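Local coordinates for protein ElaA (Pseudomonas aeruginosa, PDB 1XEB) that probably transfers an acyl group, most likely acetyl, from acyl-coenzyme A to an amine, as a member of the GNAT N-acetyltransferase superfamily, at residues Ser116-Leu121 / Asp140-Ile145; Glu27-Glu32 / Ile78-Ser83. One frame throughout, in Å; residues are numbered along the deposited sequence.

Interaction 1: residues Ser116-Leu121 / Asp140-Ile145; sequences SAQAHL and DDIPHI
Ala117 and Ile145 form an antiparallel hydrogen-bonded pair: Ala117 N reaches Ile145 O at 3.0 Å, and Ile145 N returns the bond to Ala117 O at 2.7 Å. Ala119 N also donates to Pro143 O, though the modelled 2.5 Å is doubtfully short. Proline lacks an N-H but keeps this acceptor; its CB meets Ala119 CB at 3.4 Å, a tight approach that suits a small methyl and shares the doubt. This pairing joins strand 113-118 of the GNAT fold to the C-terminal strand 142-149, and it runs out at Ala119, where the chain turns toward helix 122-126.

Gln118 and His144 form the non-hydrogen-bonded pair. Gln118 CA sits over the centre of the imidazole face, 4.0 Å from the centroid, a CH-pi contact. The two side chains run side by side, amide and ring planes 72° apart.

Behind this, His144 ND1 donates to Ile142 O at 2.9 Å, the oxygen near the ring plane, which fixes the ring's rotation. Ser116 OG, near His144 CD2, is hydrogen-bonded to Tyr137 and Glu139 of strand 137-139, which pairs with 142-149 on its other edge. A water bridges Gln118 NE2 and His144 NE2, giving both nitrogens of this buried imidazole polar partners.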
loop_
_atom_site.group_PDB
_atom_site.type_symbol
_atom_site.label_atom_id
_atom_site.label_comp_id
_atom_site.label_asym_id
_atom_site.label_seq_id
_atom_site.Cartn_x
_atom_site.Cartn_y
_atom_site.Cartn_z
ATOM N N SER A 116 6.574 5.208 2.618
ATOM C CA SER A 116 7.997 5.002 2.437
ATOM C C SER A 116 8.131 4.738 0.951
ATOM O O SER A 116 7.785 3.656 0.466
ATOM C CB SER A 116 8.444 3.785 3.234
ATOM O OG SER A 116 9.766 3.429 2.905
ATOM N N ALA A 117 8.623 5.744 0.235
ATOM C CA ALA A 117 8.776 5.681 -1.217
ATOM C C ALA A 117 10.180 5.341 -1.673
ATOM O O ALA A 117 11.155 5.703 -1.022
ATOM C CB ALA A 117 8.364 7.016 -1.825
ATOM N N GLN A 118 10.288 4.652 -2.802
ATOM C CA GLN A 118 11.606 4.346 -3.317
ATOM C C GLN A 118 12.264 5.686 -3.673
ATOM O O GLN A 118 11.660 6.553 -4.302
ATOM C CB GLN A 118 11.519 3.442 -4.545
ATOM C CG GLN A 118 10.804 2.132 -4.292
ATOM C CD GLN A 118 11.299 1.005 -5.195
ATOM O OE1 GLN A 118 11.697 1.241 -6.346
ATOM N NE2 GLN A 118 11.266 -0.230 -4.678
ATOM N N ALA A 119 13.501 5.854 -3.235
ATOM C CA ALA A 119 14.258 7.070 -3.468
ATOM C C ALA A 119 13.984 7.742 -4.808
ATOM O O ALA A 119 13.753 8.951 -4.850
ATOM C CB ALA A 119 15.739 6.776 -3.331
ATOM N N HIS A 120 13.992 6.970 -5.895
ATOM C CA HIS A 120 13.783 7.551 -7.218
ATOM C C HIS A 120 12.377 8.058 -7.566
ATOM O O HIS A 120 12.233 9.207 -7.996
ATOM C CB HIS A 120 14.288 6.598 -8.325
ATOM C CG HIS A 120 13.476 5.350 -8.487
ATOM N ND1 HIS A 120 13.811 4.160 -7.879
ATOM C CD2 HIS A 120 12.342 5.108 -9.189
ATOM C CE1 HIS A 120 12.919 3.238 -8.199
ATOM N NE2 HIS A 120 12.018 3.789 -8.992
ATOM N N LEU A 121 11.339 7.246 -7.400
ATOM C CA LEU A 121 10.007 7.737 -7.741
ATOM C C LEU A 121 9.518 8.751 -6.719
ATOM O O LEU A 121 8.357 8.746 -6.313
ATOM C CB LEU A 121 9.005 6.579 -7.890
ATOM C CG LEU A 121 9.237 5.245 -7.179
ATOM C CD1 LEU A 121 9.346 5.495 -5.696
ATOM C CD2 LEU A 121 8.089 4.274 -7.481
ATOM N N ASP A 140 16.251 -3.457 1.680
ATOM C CA ASP A 140 16.753 -4.489 0.766
ATOM C C ASP A 140 17.779 -3.824 -0.141
ATOM O O ASP A 140 17.813 -4.058 -1.348
ATOM C CB ASP A 140 15.625 -5.086 -0.089
ATOM C CG ASP A 140 16.138 -6.107 -1.123
ATOM O OD1 ASP A 140 15.540 -6.195 -2.219
ATOM O OD2 ASP A 140 17.127 -6.825 -0.845
ATOM N N ASP A 141 18.606 -2.975 0.451
ATOM C CA ASP A 141 19.636 -2.269 -0.296
ATOM C C ASP A 141 19.078 -1.354 -1.392
ATOM O O ASP A 141 19.814 -0.941 -2.294
ATOM C CB ASP A 141 20.633 -3.262 -0.913
ATOM C CG ASP A 141 22.084 -2.845 -0.690
ATOM O OD1 ASP A 141 22.531 -2.879 0.483
ATOM O OD2 ASP A 141 22.771 -2.476 -1.678
ATOM N N ILE A 142 17.786 -1.042 -1.318
ATOM C CA ILE A 142 17.163 -0.146 -2.287
ATOM C C ILE A 142 16.905 1.174 -1.576
ATOM O O ILE A 142 16.264 1.208 -0.528
ATOM C CB ILE A 142 15.806 -0.661 -2.773
ATOM C CG1 ILE A 142 15.962 -1.980 -3.536
ATOM C CG2 ILE A 142 15.165 0.400 -3.660
ATOM C CD1 ILE A 142 16.396 -1.811 -4.991
ATOM N N PRO A 143 17.396 2.283 -2.137
ATOM C CA PRO A 143 17.153 3.562 -1.462
ATOM C C PRO A 143 15.692 4.001 -1.427
ATOM O O PRO A 143 15.003 4.009 -2.444
ATOM C CB PRO A 143 18.063 4.536 -2.211
ATOM C CG PRO A 143 18.280 3.879 -3.542
ATOM C CD PRO A 143 18.397 2.424 -3.207
ATOM N N HIS A 144 15.239 4.354 -0.226
ATOM C CA HIS A 144 13.875 4.796 0.033
ATOM C C HIS A 144 13.931 6.120 0.766
ATOM O O HIS A 144 14.978 6.527 1.251
ATOM C CB HIS A 144 13.133 3.794 0.916
ATOM C CG HIS A 144 12.589 2.618 0.174
ATOM N ND1 HIS A 144 13.392 1.730 -0.505
ATOM C CD2 HIS A 144 11.318 2.170 0.023
ATOM C CE1 HIS A 144 12.641 0.783 -1.038
ATOM N NE2 HIS A 144 11.377 1.026 -0.731
ATOM N N ILE A 145 12.788 6.773 0.872
ATOM C CA ILE A 145 12.718 8.054 1.532
ATOM C C ILE A 145 11.286 8.221 2.018
ATOM O O ILE A 145 10.344 7.982 1.284
ATOM C CB ILE A 145 13.123 9.178 0.531
ATOM C CG1 ILE A 145 13.125 10.536 1.213
ATOM C CG2 ILE A 145 12.177 9.189 -0.662
ATOM C CD1 ILE A 145 13.790 11.606 0.352
HETATM O O HOH W 1 9.983 -0.977 -2.110
HETATM O O HOH W 2 15.309 4.319 -5.570
#

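Interaction 2: residues Glu27-Glu32 / Ile78-Ser83; sequences EVFVVE and IGRVVS
Val28 and Phe29, at the C-terminal end of helix 15-32, pack against Arg80 and Val82 of strand 76-83 in a largely apolar helix-on-sheet contact. The short helix and strand segments run nearly perpendicular, at 83°, with their axes 9.3 Å apart; such a crossing leaves a short zone of contact, bridged by Val28 and Phe29.

Val28 approaches with its branched end: CG2 meets Val82 CG2 at 3.4 Å. Val82 CG2 is anti to its backbone N, with CG1 between N and the carbonyl carbon (chi1 67°), and Val28 CB and CG1 also lie close to that CG2. Two beta-branched residues suit this place, since their short, stiff side chains fill the space beside the backbones without a long flexible arm.

Phe29 reaches farther. Its CG is anti to the carbonyl carbon (chi1 -60°), and CZ comes 3.2 Å from Val81 O. That oxygen lies at the ring edge, near its plane, where the slightly positive aromatic hydrogens can favour a carbonyl. The same CZ is 3.9 Å from Val82 CB. Arginine serves two roles: Arg80 CD packs obliquely against the ring's CD1-CE1 side, 3.7 Å from Phe29 CE1, and its NE forms a salt bridge with Glu39. Arg80 takes a left-handed backbone conformation, an irregularity consistent with the beta bulge known in this strand of GNAT folds.

Helix 15-32 thus covers one face of the sheet; Tyr37 and Glu39 of the loop following it also touch Phe29, strand 59-67 flanks the strand through Tyr63, and Ile78 packs on helix 92-108.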
loop_
_atom_site.group_PDB
_atom_site.type_symbol
_atom_site.label_atom_id
_atom_site.label_comp_id
_atom_site.label_asym_id
_atom_site.label_seq_id
_atom_site.Cartn_x
_atom_site.Cartn_y
_atom_site.Cartn_z
ATOM N N GLU A 27 4.500 -12.593 -4.173
ATOM C CA GLU A 27 4.894 -12.756 -5.561
ATOM C C GLU A 27 5.718 -11.576 -6.052
ATOM O O GLU A 27 6.713 -11.760 -6.741
ATOM C CB GLU A 27 3.656 -12.930 -6.427
ATOM C CG GLU A 27 3.929 -12.987 -7.924
ATOM C CD GLU A 27 2.650 -13.200 -8.707
ATOM O OE1 GLU A 27 2.183 -14.362 -8.770
ATOM O OE2 GLU A 27 2.100 -12.200 -9.233
ATOM N N VAL A 28 5.309 -10.363 -5.686
ATOM C CA VAL A 28 6.029 -9.175 -6.116
ATOM C C VAL A 28 7.194 -8.744 -5.225
ATOM O O VAL A 28 8.305 -8.619 -5.711
ATOM C CB VAL A 28 5.063 -7.999 -6.307
ATOM C CG1 VAL A 28 5.820 -6.738 -6.705
ATOM C CG2 VAL A 28 4.053 -8.367 -7.395
ATOM N N PHE A 29 6.954 -8.521 -3.936
ATOM C CA PHE A 29 8.025 -8.084 -3.032
ATOM C C PHE A 29 9.044 -9.161 -2.683
ATOM O O PHE A 29 10.213 -8.849 -2.473
ATOM C CB PHE A 29 7.438 -7.490 -1.743
ATOM C CG PHE A 29 6.553 -6.308 -1.982
ATOM C CD1 PHE A 29 5.271 -6.263 -1.447
ATOM C CD2 PHE A 29 6.976 -5.266 -2.800
ATOM C CE1 PHE A 29 4.416 -5.209 -1.726
ATOM C CE2 PHE A 29 6.134 -4.209 -3.086
ATOM C CZ PHE A 29 4.843 -4.176 -2.551
ATOM N N VAL A 30 8.623 -10.420 -2.619
ATOM C CA VAL A 30 9.571 -11.484 -2.314
ATOM C C VAL A 30 10.169 -12.118 -3.569
ATOM O O VAL A 30 11.373 -12.067 -3.784
ATOM C CB VAL A 30 8.933 -12.611 -1.481
ATOM C CG1 VAL A 30 9.952 -13.718 -1.240
ATOM C CG2 VAL A 30 8.438 -12.073 -0.168
ATOM N N VAL A 31 9.329 -12.695 -4.416
ATOM C CA VAL A 31 9.838 -13.373 -5.602
ATOM C C VAL A 31 10.396 -12.543 -6.744
ATOM O O VAL A 31 11.597 -12.569 -7.007
ATOM C CB VAL A 31 8.786 -14.327 -6.188
ATOM C CG1 VAL A 31 9.394 -15.115 -7.374
ATOM C CG2 VAL A 31 8.298 -15.276 -5.106
ATOM N N GLU A 32 9.548 -11.807 -7.445
ATOM C CA GLU A 32 10.076 -11.052 -8.564
ATOM C C GLU A 32 11.124 -10.025 -8.161
ATOM O O GLU A 32 11.994 -9.676 -8.962
ATOM C CB GLU A 32 8.945 -10.417 -9.378
ATOM C CG GLU A 32 8.347 -9.150 -8.847
ATOM C CD GLU A 32 7.384 -8.534 -9.852
ATOM O OE1 GLU A 32 6.392 -9.218 -10.199
ATOM O OE2 GLU A 32 7.623 -7.384 -10.299
ATOM N N ILE A 78 0.454 4.335 4.372
ATOM C CA ILE A 78 0.130 3.620 3.136
ATOM C C ILE A 78 1.353 2.772 2.792
ATOM O O ILE A 78 2.462 3.274 2.793
ATOM C CB ILE A 78 -0.150 4.626 1.998
ATOM C CG1 ILE A 78 -1.583 5.109 2.079
ATOM C CG2 ILE A 78 0.127 4.008 0.651
ATOM C CD1 ILE A 78 -1.851 6.264 1.149
ATOM N N GLY A 79 1.154 1.493 2.503
ATOM C CA GLY A 79 2.277 0.638 2.178
ATOM C C GLY A 79 1.852 -0.585 1.390
ATOM O O GLY A 79 0.673 -0.734 1.054
ATOM N N ARG A 80 2.813 -1.463 1.110
ATOM C CA ARG A 80 2.578 -2.682 0.347
ATOM C C ARG A 80 1.811 -2.393 -0.953
ATOM O O ARG A 80 0.911 -3.145 -1.345
ATOM C CB ARG A 80 1.822 -3.685 1.212
ATOM C CG ARG A 80 2.627 -4.211 2.389
ATOM C CD ARG A 80 3.791 -5.035 1.893
ATOM N NE ARG A 80 4.386 -5.903 2.915
ATOM C CZ ARG A 80 5.215 -5.502 3.867
ATOM N NH1 ARG A 80 5.698 -6.384 4.738
ATOM N NH2 ARG A 80 5.564 -4.228 3.953
ATOM N N VAL A 81 2.169 -1.286 -1.602
ATOM C CA VAL A 81 1.532 -0.879 -2.851
ATOM C C VAL A 81 2.030 -1.825 -3.934
ATOM O O VAL A 81 3.233 -1.902 -4.204
ATOM C CB VAL A 81 1.882 0.589 -3.211
ATOM C CG1 VAL A 81 1.353 0.924 -4.603
ATOM C CG2 VAL A 81 1.264 1.536 -2.183
ATOM N N VAL A 82 1.100 -2.553 -4.546
ATOM C CA VAL A 82 1.472 -3.544 -5.547
ATOM C C VAL A 82 0.411 -3.746 -6.625
ATOM O O VAL A 82 -0.783 -3.545 -6.407
ATOM C CB VAL A 82 1.759 -4.919 -4.852
ATOM C CG1 VAL A 82 0.476 -5.488 -4.254
ATOM C CG2 VAL A 82 2.348 -5.906 -5.829
ATOM N N SER A 83 0.862 -4.154 -7.796
ATOM C CA SER A 83 -0.046 -4.410 -8.891
ATOM C C SER A 83 0.543 -5.613 -9.597
ATOM O O SER A 83 1.757 -5.707 -9.741
ATOM C CB SER A 83 -0.100 -3.200 -9.832
ATOM O OG SER A 83 1.091 -3.103 -10.598
#

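Interactions 1 and 2 both reach the same mixed sheet of the GNAT domain, through the neighbouring parallel strands 113-118 and 76-83. Their centres are 14 Å apart and their nearest atoms about 5 Å, without touching. Along the chain they come in series: 27-32 with 78-83 closes first, then 116-121 with 140-145, with helix 92-108 between strands 76-83 and 113-118. Interaction 2 lays a helix on the sheet, whereas interaction 1 joins strand to strand. The two parallel strands diverge: Ser116 CA is 9.6 Å from Arg80 CA, but Gln118 CA is 13.0 Å from Val82 CA. In GNAT folds acyl-CoA usually binds in this opening, a role probable here too.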